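Local coordinates for protein ribose-phosphate pyrophosphokinase (Thermus thermophilus, PDB 7PN0) that probably makes phosphoribosyl pyrophosphate by transferring the diphosphate of ATP to ribose 5-phosphate, and binds ADP in the crystal, at residues A120-T125 against K138-H143; D51-Q56 against R83-I88. All blocks are in the same frame, centred on the assembly; numbering follows the deposited sequence.

Interaction 1: residues A120-T125 against K138-H143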
ATOM      1  N   ALA A 120      -5.965  10.755   6.597  1.00 11.70           N
ATOM      2  CA  ALA A 120      -7.423  10.915   6.792  1.00 12.27           C
ATOM      3  C   ALA A 120      -8.077   9.540   6.834  1.00 13.27           C
ATOM      4  O   ALA A 120      -7.850   8.731   5.960  1.00 12.78           O
ATOM      5  CB  ALA A 120      -8.025  11.764   5.714  1.00 12.34           C
ATOM      6  N   ASP A 121      -8.982   9.330   7.765  1.00 14.21           N
ATOM      7  CA  ASP A 121      -9.719   8.047   7.867  1.00 13.66           C
ATOM      8  C   ASP A 121     -11.068   8.176   7.178  1.00 13.63           C
ATOM      9  O   ASP A 121     -11.666   7.148   6.858  1.00 12.81           O
ATOM     10  CB  ASP A 121      -9.869   7.642   9.324  1.00 15.15           C
ATOM     11  CG  ASP A 121      -8.548   7.382   9.997  1.00 16.27           C
ATOM     12  OD1 ASP A 121      -7.758   6.552   9.414  1.00 14.61           O
ATOM     13  OD2 ASP A 121      -8.374   7.869  11.156  1.00 14.62           O
ATOM     14  N   ARG A 122     -11.540   9.400   6.989  1.00 13.81           N
ATOM     15  CA  ARG A 122     -12.926   9.670   6.587  1.00 14.05           C
ATOM     16  C   ARG A 122     -12.982  11.090   6.077  1.00 12.07           C
ATOM     17  O   ARG A 122     -12.142  11.922   6.445  1.00 12.23           O
ATOM     18  CB  ARG A 122     -13.993   9.654   7.707  1.00 15.41           C
ATOM     19  CG  ARG A 122     -13.924   8.575   8.760  1.00 18.58           C
ATOM     20  CD  ARG A 122     -15.041   8.780   9.769  1.00 18.61           C
ATOM     21  NE  ARG A 122     -16.332   8.782   9.101  1.00 20.89           N
ATOM     22  CZ  ARG A 122     -16.931   7.689   8.609  1.00 21.35           C
ATOM     23  NH1 ARG A 122     -18.084   7.808   8.003  1.00 19.14           N
ATOM     24  NH2 ARG A 122     -16.417   6.474   8.780  1.00 23.32           N
ATOM     25  N   VAL A 123     -14.032  11.379   5.324  1.00 11.61           N
ATOM     26  CA  VAL A 123     -14.314  12.751   4.842  1.00 12.06           C
ATOM     27  C   VAL A 123     -15.783  13.008   5.162  1.00 11.06           C
ATOM     28  O   VAL A 123     -16.582  12.079   5.057  1.00 12.86           O
ATOM     29  CB  VAL A 123     -14.031  12.946   3.337  1.00 12.23           C
ATOM     30  CG1 VAL A 123     -14.503  14.271   2.821  1.00 12.96           C
ATOM     31  CG2 VAL A 123     -12.565  12.806   3.040  1.00 14.32           C
ATOM     32  N   LEU A 124     -16.077  14.243   5.508  1.00 11.74           N
ATOM     33  CA  LEU A 124     -17.447  14.798   5.682  1.00 12.66           C
ATOM     34  C   LEU A 124     -17.518  16.039   4.809  1.00 12.30           C
ATOM     35  O   LEU A 124     -16.680  16.917   5.021  1.00 12.91           O
ATOM     36  CB  LEU A 124     -17.714  15.140   7.159  1.00 12.59           C
ATOM     37  CG  LEU A 124     -19.055  15.832   7.438  1.00 12.13           C
ATOM     38  CD1 LEU A 124     -20.200  14.974   6.942  1.00 12.08           C
ATOM     39  CD2 LEU A 124     -19.180  16.191   8.925  1.00 12.04           C
ATOM     40  N   THR A 125     -18.449  16.080   3.852  1.00 11.47           N
ATOM     41  CA  THR A 125     -18.483  17.183   2.875  1.00 11.79           C
ATOM     42  C   THR A 125     -19.932  17.479   2.531  1.00 12.36           C
ATOM     43  O   THR A 125     -20.807  16.725   2.918  1.00 14.23           O
ATOM     44  CB  THR A 125     -17.573  16.890   1.672  1.00 11.97           C
ATOM     45  OG1 THR A 125     -17.471  18.029   0.828  1.00 12.41           O
ATOM     46  CG2 THR A 125     -18.020  15.725   0.819  1.00 11.93           C
ATOM     47  N   LYS A 138     -11.160   6.199  -1.343  1.00 12.58           N
ATOM     48  CA  LYS A 138     -11.196   4.826  -0.827  1.00 14.31           C
ATOM     49  C   LYS A 138     -11.763   4.854   0.592  1.00 14.03           C
ATOM     50  O   LYS A 138     -12.485   3.934   0.972  1.00 12.87           O
ATOM     51  CB  LYS A 138      -9.810   4.182  -0.888  1.00 16.98           C
ATOM     52  CG  LYS A 138      -9.826   2.735  -0.389  1.00 21.65           C
ATOM     53  CD  LYS A 138     -10.681   1.775  -1.220  1.00 28.00           C
ATOM     54  CE  LYS A 138     -10.333   0.302  -1.014  1.00 32.11           C
ATOM     55  NZ  LYS A 138     -11.380  -0.601  -1.560  1.00 37.85           N
ATOM     56  N   ILE A 139     -11.427   5.874   1.363  1.00 13.14           N
ATOM     57  CA  ILE A 139     -11.936   6.080   2.742  1.00 12.96           C
ATOM     58  C   ILE A 139     -13.401   6.476   2.672  1.00 13.17           C
ATOM     59  O   ILE A 139     -13.829   7.039   1.673  1.00 13.38           O
ATOM     60  CB  ILE A 139     -11.132   7.151   3.478  1.00 11.70           C
ATOM     61  CG1 ILE A 139     -11.055   8.478   2.690  1.00 12.21           C
ATOM     62  CG2 ILE A 139      -9.767   6.601   3.835  1.00 12.02           C
ATOM     63  CD1 ILE A 139     -10.472   9.639   3.522  1.00 12.54           C
ATOM     64  N   PRO A 140     -14.191   6.147   3.712  1.00 13.10           N
ATOM     65  CA  PRO A 140     -15.600   6.524   3.742  1.00 13.85           C
ATOM     66  C   PRO A 140     -15.776   8.033   3.580  1.00 13.66           C
ATOM     67  O   PRO A 140     -14.987   8.840   4.162  1.00 12.55           O
ATOM     68  CB  PRO A 140     -16.111   6.047   5.094  1.00 14.51           C
ATOM     69  CG  PRO A 140     -15.093   5.061   5.595  1.00 16.15           C
ATOM     70  CD  PRO A 140     -13.804   5.355   4.871  1.00 14.17           C
ATOM     71  N   VAL A 141     -16.863   8.410   2.889  1.00 11.96           N
ATOM     72  CA  VAL A 141     -17.247   9.821   2.674  1.00 13.01           C
ATOM     73  C   VAL A 141     -18.714   9.954   3.100  1.00 12.97           C
ATOM     74  O   VAL A 141     -19.503   9.168   2.699  1.00 13.95           O
ATOM     75  CB  VAL A 141     -17.022  10.304   1.235  1.00 12.68           C
ATOM     76  CG1 VAL A 141     -17.594  11.693   1.037  1.00 13.75           C
ATOM     77  CG2 VAL A 141     -15.543  10.215   0.793  1.00 13.39           C
ATOM     78  N   ASP A 142     -18.990  10.857   4.006  1.00 12.54           N
ATOM     79  CA  ASP A 142     -20.392  11.249   4.283  1.00 14.79           C
ATOM     80  C   ASP A 142     -20.637  12.534   3.499  1.00 14.40           C
ATOM     81  O   ASP A 142     -19.976  13.533   3.750  1.00 16.48           O
ATOM     82  CB  ASP A 142     -20.674  11.354   5.778  1.00 14.63           C
ATOM     83  CG  ASP A 142     -20.673  10.001   6.471  1.00 15.42           C
ATOM     84  OD1 ASP A 142     -21.370   9.066   5.985  1.00 17.41           O
ATOM     85  OD2 ASP A 142     -19.914   9.852   7.418  1.00 16.75           O
ATOM     86  N   HIS A 143     -21.532  12.447   2.534  1.00 14.90           N
ATOM     87  CA  HIS A 143     -21.846  13.538   1.586  1.00 15.56           C
ATOM     88  C   HIS A 143     -23.192  14.144   2.003  1.00 16.07           C
ATOM     89  O   HIS A 143     -24.197  13.511   1.711  1.00 15.32           O
ATOM     90  CB  HIS A 143     -21.841  12.972   0.162  1.00 15.20           C
ATOM     91  CG  HIS A 143     -22.104  13.953  -0.916  1.00 14.96           C
ATOM     92  ND1 HIS A 143     -22.388  13.545  -2.191  1.00 15.54           N
ATOM     93  CD2 HIS A 143     -22.134  15.307  -0.919  1.00 15.79           C
ATOM     94  CE1 HIS A 143     -22.608  14.606  -2.946  1.00 16.50           C
ATOM     95  NE2 HIS A 143     -22.463  15.693  -2.188  1.00 17.30           N
TER
HETATM   96  O   HOH W   1     -17.530  10.995   7.684  1.00 18.65           O
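I139 plugs the turn of backbone at A120 and D121. Its CB sits 3.4 Å from D121 O, and its tip CD1 touches A120 CB and V123 CG2 and rests 3.6 Å from R122 N. CG1 stands between backbone N and carbonyl carbon (chi1 54°), the crowded position, and a branched chain filled out in this way suits a hollow lined by both backbone and methyls. Next to it the ring of P140 crosses R122 at about a right angle, with P140 CB over one face of the guanidinium and 3.7 Å from R122 NH2. The arginine chain bends at chi3, and its NH1 forms a salt bridge of 2.8 Å with D142 OD2, which lies in the guanidinium plane. Water 1 is bonded to R122 NE, V123 O and D142 OD2. R122 NH1 also hydrogen-bonds to S80 OG of the second subunit, while R48 of that subunit pairs with D142 OD1. An alanine in place of R122 would probably leave D142 OD2 without its charged mate in this chain and uncover the ring of P140. On the other face of the sheet V123 CB meets V141 CG2 at 4.0 Å, beta-branched residues being well suited to strands. Backbone bonds such as D142 N to V123 O, 2.9 Å, join strands 122-125 and 141-143 in parallel, the latter outermost, within this chain, in the five-stranded parallel sheet of a PRTase-like domain.

Interaction 2: residues D51-Q56 against R83-I88; sequences DVFIVQ and RVTAVI
D51 and R83 lie side by side at the start of their strands, pointing the same way, and form a salt bridge. R83 NE gives a bond of 2.8 Å to D51 OD1, on the syn side of the carboxylate but 31° out of its plane; the arginine suits this place because its long chain, bent at chi3, can turn NE back to its strand neighbour. E49 of the second subunit pairs with R83 NH2, so this polar end faces a subunit interface. It is also the hydrated end, with R83 partly exposed: water 2 donates to D51 OD1 and V52 O and accepts from T85 OG1.

F53 and T85 form the boundary. F53 CG is anti to the carbonyl carbon (chi1 -67°), and the ring lies alongside T85, with CD2 3.5 Å from T85 CB; water 2 sits over one ring face, 3.8 Å above the plane and toward the rim. Close apolar packing follows at V87, whose CG2 meets the ring at its edge, 4.0 Å from F53 CD2, and helix 287-299 packs on F53 and V87. On the face of the sheet opposite to F53, T85 and V87, I54 CD1 touches V84 CG1 at 3.9 Å; these aliphatic chains pack on helix 62-78, I54 against L69 and V73, V84 against A76 and K77. Short backbone bonds run through both regions, among them T85 N to V52 O and V87 N to I54 O, each 2.8 Å. The strands twist by 25° against each other. With helix 62-78 between them in sequence, they form a beta-alpha-beta unit of the N-terminal PRTase-like domain.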
ATOM      1  N   ASP A  51     -11.339  11.237  18.715  1.00 13.83           N
ATOM      2  CA  ASP A  51     -12.090  11.206  17.448  1.00 14.02           C
ATOM      3  C   ASP A  51     -12.048  12.621  16.914  1.00 13.97           C
ATOM      4  O   ASP A  51     -12.781  13.515  17.460  1.00 14.75           O
ATOM      5  CB  ASP A  51     -13.486  10.643  17.697  1.00 14.54           C
ATOM      6  CG  ASP A  51     -14.217  10.165  16.469  1.00 15.21           C
ATOM      7  OD1 ASP A  51     -13.592  10.064  15.406  1.00 14.86           O
ATOM      8  OD2 ASP A  51     -15.431   9.851  16.612  1.00 16.06           O
ATOM      9  N   VAL A  52     -11.090  12.860  16.030  1.00 13.27           N
ATOM     10  CA  VAL A  52     -10.722  14.237  15.681  1.00 13.72           C
ATOM     11  C   VAL A  52     -11.280  14.584  14.312  1.00 13.34           C
ATOM     12  O   VAL A  52     -11.214  13.781  13.360  1.00 15.20           O
ATOM     13  CB  VAL A  52      -9.234  14.589  15.894  1.00 15.87           C
ATOM     14  CG1 VAL A  52      -8.425  13.674  16.740  1.00 18.02           C
ATOM     15  CG2 VAL A  52      -8.537  15.331  14.777  1.00 15.59           C
ATOM     16  N   PHE A  53     -11.869  15.764  14.250  1.00 14.00           N
ATOM     17  CA  PHE A  53     -12.564  16.331  13.081  1.00 13.24           C
ATOM     18  C   PHE A  53     -11.885  17.660  12.767  1.00 14.12           C
ATOM     19  O   PHE A  53     -11.804  18.603  13.621  1.00 14.83           O
ATOM     20  CB  PHE A  53     -14.057  16.528  13.389  1.00 13.66           C
ATOM     21  CG  PHE A  53     -14.798  15.237  13.575  1.00 12.27           C
ATOM     22  CD1 PHE A  53     -14.733  14.536  14.764  1.00 13.30           C
ATOM     23  CD2 PHE A  53     -15.457  14.646  12.503  1.00 13.50           C
ATOM     24  CE1 PHE A  53     -15.354  13.306  14.911  1.00 12.56           C
ATOM     25  CE2 PHE A  53     -16.093  13.419  12.659  1.00 13.56           C
ATOM     26  CZ  PHE A  53     -16.045  12.762  13.867  1.00 12.72           C
ATOM     27  N   ILE A  54     -11.413  17.797  11.547  1.00 13.38           N
ATOM     28  CA  ILE A  54     -10.630  19.013  11.202  1.00 12.29           C
ATOM     29  C   ILE A  54     -11.403  19.692  10.105  1.00 12.66           C
ATOM     30  O   ILE A  54     -11.598  19.056   9.064  1.00 11.45           O
ATOM     31  CB  ILE A  54      -9.197  18.702  10.787  1.00 11.74           C
ATOM     32  CG1 ILE A  54      -8.410  18.028  11.896  1.00 13.74           C
ATOM     33  CG2 ILE A  54      -8.482  19.915  10.224  1.00 12.49           C
ATOM     34  CD1 ILE A  54      -7.352  17.126  11.323  1.00 14.07           C
ATOM     35  N   VAL A  55     -11.813  20.933  10.339  1.00 12.44           N
ATOM     36  CA  VAL A  55     -12.620  21.710   9.355  1.00 12.95           C
ATOM     37  C   VAL A  55     -11.710  22.552   8.445  1.00 12.83           C
ATOM     38  O   VAL A  55     -10.972  23.459   8.902  1.00 11.67           O
ATOM     39  CB  VAL A  55     -13.659  22.585  10.080  1.00 14.01           C
ATOM     40  CG1 VAL A  55     -14.588  23.285   9.131  1.00 15.08           C
ATOM     41  CG2 VAL A  55     -14.471  21.769  11.075  1.00 14.08           C
ATOM     42  N   GLN A  56     -11.881  22.399   7.145  1.00 12.60           N
ATOM     43  CA  GLN A  56     -11.182  23.268   6.153  1.00 12.25           C
ATOM     44  C   GLN A  56     -11.964  23.280   4.853  1.00 12.72           C
ATOM     45  O   GLN A  56     -12.240  22.193   4.324  1.00 11.87           O
ATOM     46  CB  GLN A  56      -9.762  22.772   5.905  1.00 12.55           C
ATOM     47  CG  GLN A  56      -8.951  23.749   5.073  1.00 12.72           C
ATOM     48  CD  GLN A  56      -8.274  24.773   5.947  1.00 13.01           C
ATOM     49  OE1 GLN A  56      -8.915  25.540   6.675  1.00 14.78           O
ATOM     50  NE2 GLN A  56      -6.961  24.762   5.915  1.00 12.90           N
ATOM     51  N   ARG A  83      -8.894   8.446  15.463  1.00 14.26           N
ATOM     52  CA  ARG A  83      -9.565   8.556  14.156  1.00 14.57           C
ATOM     53  C   ARG A  83      -9.434  10.006  13.739  1.00 13.77           C
ATOM     54  O   ARG A  83      -9.561  10.909  14.623  1.00 12.80           O
ATOM     55  CB  ARG A  83     -11.022   8.116  14.172  1.00 15.51           C
ATOM     56  CG  ARG A  83     -11.592   8.025  12.762  1.00 17.45           C
ATOM     57  CD  ARG A  83     -12.917   7.301  12.731  1.00 18.17           C
ATOM     58  NE  ARG A  83     -13.936   7.933  13.580  1.00 19.26           N
ATOM     59  CZ  ARG A  83     -15.181   7.471  13.684  1.00 19.18           C
ATOM     60  NH1 ARG A  83     -16.041   8.054  14.490  1.00 21.40           N
ATOM     61  NH2 ARG A  83     -15.568   6.438  12.949  1.00 22.22           N
ATOM     62  N   VAL A  84      -9.199  10.220  12.451  1.00 12.62           N
ATOM     63  CA  VAL A  84      -9.126  11.589  11.872  1.00 12.64           C
ATOM     64  C   VAL A  84     -10.097  11.716  10.692  1.00 13.56           C
ATOM     65  O   VAL A  84      -9.984  10.958   9.731  1.00 11.75           O
ATOM     66  CB  VAL A  84      -7.688  11.942  11.470  1.00 12.76           C
ATOM     67  CG1 VAL A  84      -7.637  13.302  10.806  1.00 12.63           C
ATOM     68  CG2 VAL A  84      -6.749  11.905  12.645  1.00 12.82           C
ATOM     69  N   THR A  85     -11.038  12.657  10.801  1.00 13.00           N
ATOM     70  CA  THR A  85     -11.975  12.994   9.715  1.00 12.81           C
ATOM     71  C   THR A  85     -11.606  14.361   9.146  1.00 12.52           C
ATOM     72  O   THR A  85     -11.534  15.359   9.950  1.00 13.09           O
ATOM     73  CB  THR A  85     -13.415  12.986  10.226  1.00 13.25           C
ATOM     74  OG1 THR A  85     -13.724  11.687  10.757  1.00 12.61           O
ATOM     75  CG2 THR A  85     -14.385  13.428   9.151  1.00 12.95           C
ATOM     76  N   ALA A  86     -11.469  14.437   7.826  1.00 12.26           N
ATOM     77  CA  ALA A  86     -11.362  15.702   7.085  1.00 12.97           C
ATOM     78  C   ALA A  86     -12.792  16.204   6.898  1.00 13.02           C
ATOM     79  O   ALA A  86     -13.531  15.634   6.112  1.00 12.44           O
ATOM     80  CB  ALA A  86     -10.666  15.568   5.763  1.00 14.45           C
ATOM     81  N   VAL A  87     -13.134  17.276   7.592  1.00 12.50           N
ATOM     82  CA  VAL A  87     -14.413  17.991   7.362  1.00 11.87           C
ATOM     83  C   VAL A  87     -14.133  19.089   6.343  1.00 12.02           C
ATOM     84  O   VAL A  87     -13.458  20.064   6.658  1.00 12.51           O
ATOM     85  CB  VAL A  87     -15.029  18.519   8.659  1.00 12.01           C
ATOM     86  CG1 VAL A  87     -16.348  19.180   8.354  1.00 12.42           C
ATOM     87  CG2 VAL A  87     -15.192  17.392   9.675  1.00 12.74           C
ATOM     88  N   ILE A  88     -14.628  18.894   5.141  1.00 11.72           N
ATOM     89  CA  ILE A  88     -14.324  19.756   3.972  1.00 12.35           C
ATOM     90  C   ILE A  88     -15.668  20.250   3.495  1.00 13.10           C
ATOM     91  O   ILE A  88     -16.279  19.648   2.614  1.00 13.69           O
ATOM     92  CB  ILE A  88     -13.585  18.989   2.852  1.00 12.71           C
ATOM     93  CG1 ILE A  88     -12.328  18.312   3.397  1.00 13.56           C
ATOM     94  CG2 ILE A  88     -13.296  19.934   1.705  1.00 13.09           C
ATOM     95  CD1 ILE A  88     -11.627  17.435   2.367  1.00 14.52           C
TER
HETATM   96  O   HOH W   2     -12.536  11.355  13.185  1.00 13.51           O

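Interactions 1 and 2 are successive pairings in one parallel sheet, their centres about 9 Å apart, and strand 83-88 is the neighbour of strand 122-126 that joins them. Two bonds tie the pairs directly: D121 N probably bonds to V84 O at 2.7 Å, and T125 OG1 probably bonds to I88 O at the same distance. Between these, R122 CD packs 3.3 Å from T85 OG1, so the arginine of interaction 1 lies against a threonine of interaction 2. Helix 287-299 touches side chains of both. Neither contact reaches a bound ADP: the T125 side chain is about 13 Å, and that of I88 about 12 Å, from an ADP. Pocket residues S92, Y93 and H129 follow strands 83-88 and 122-126 in the chain.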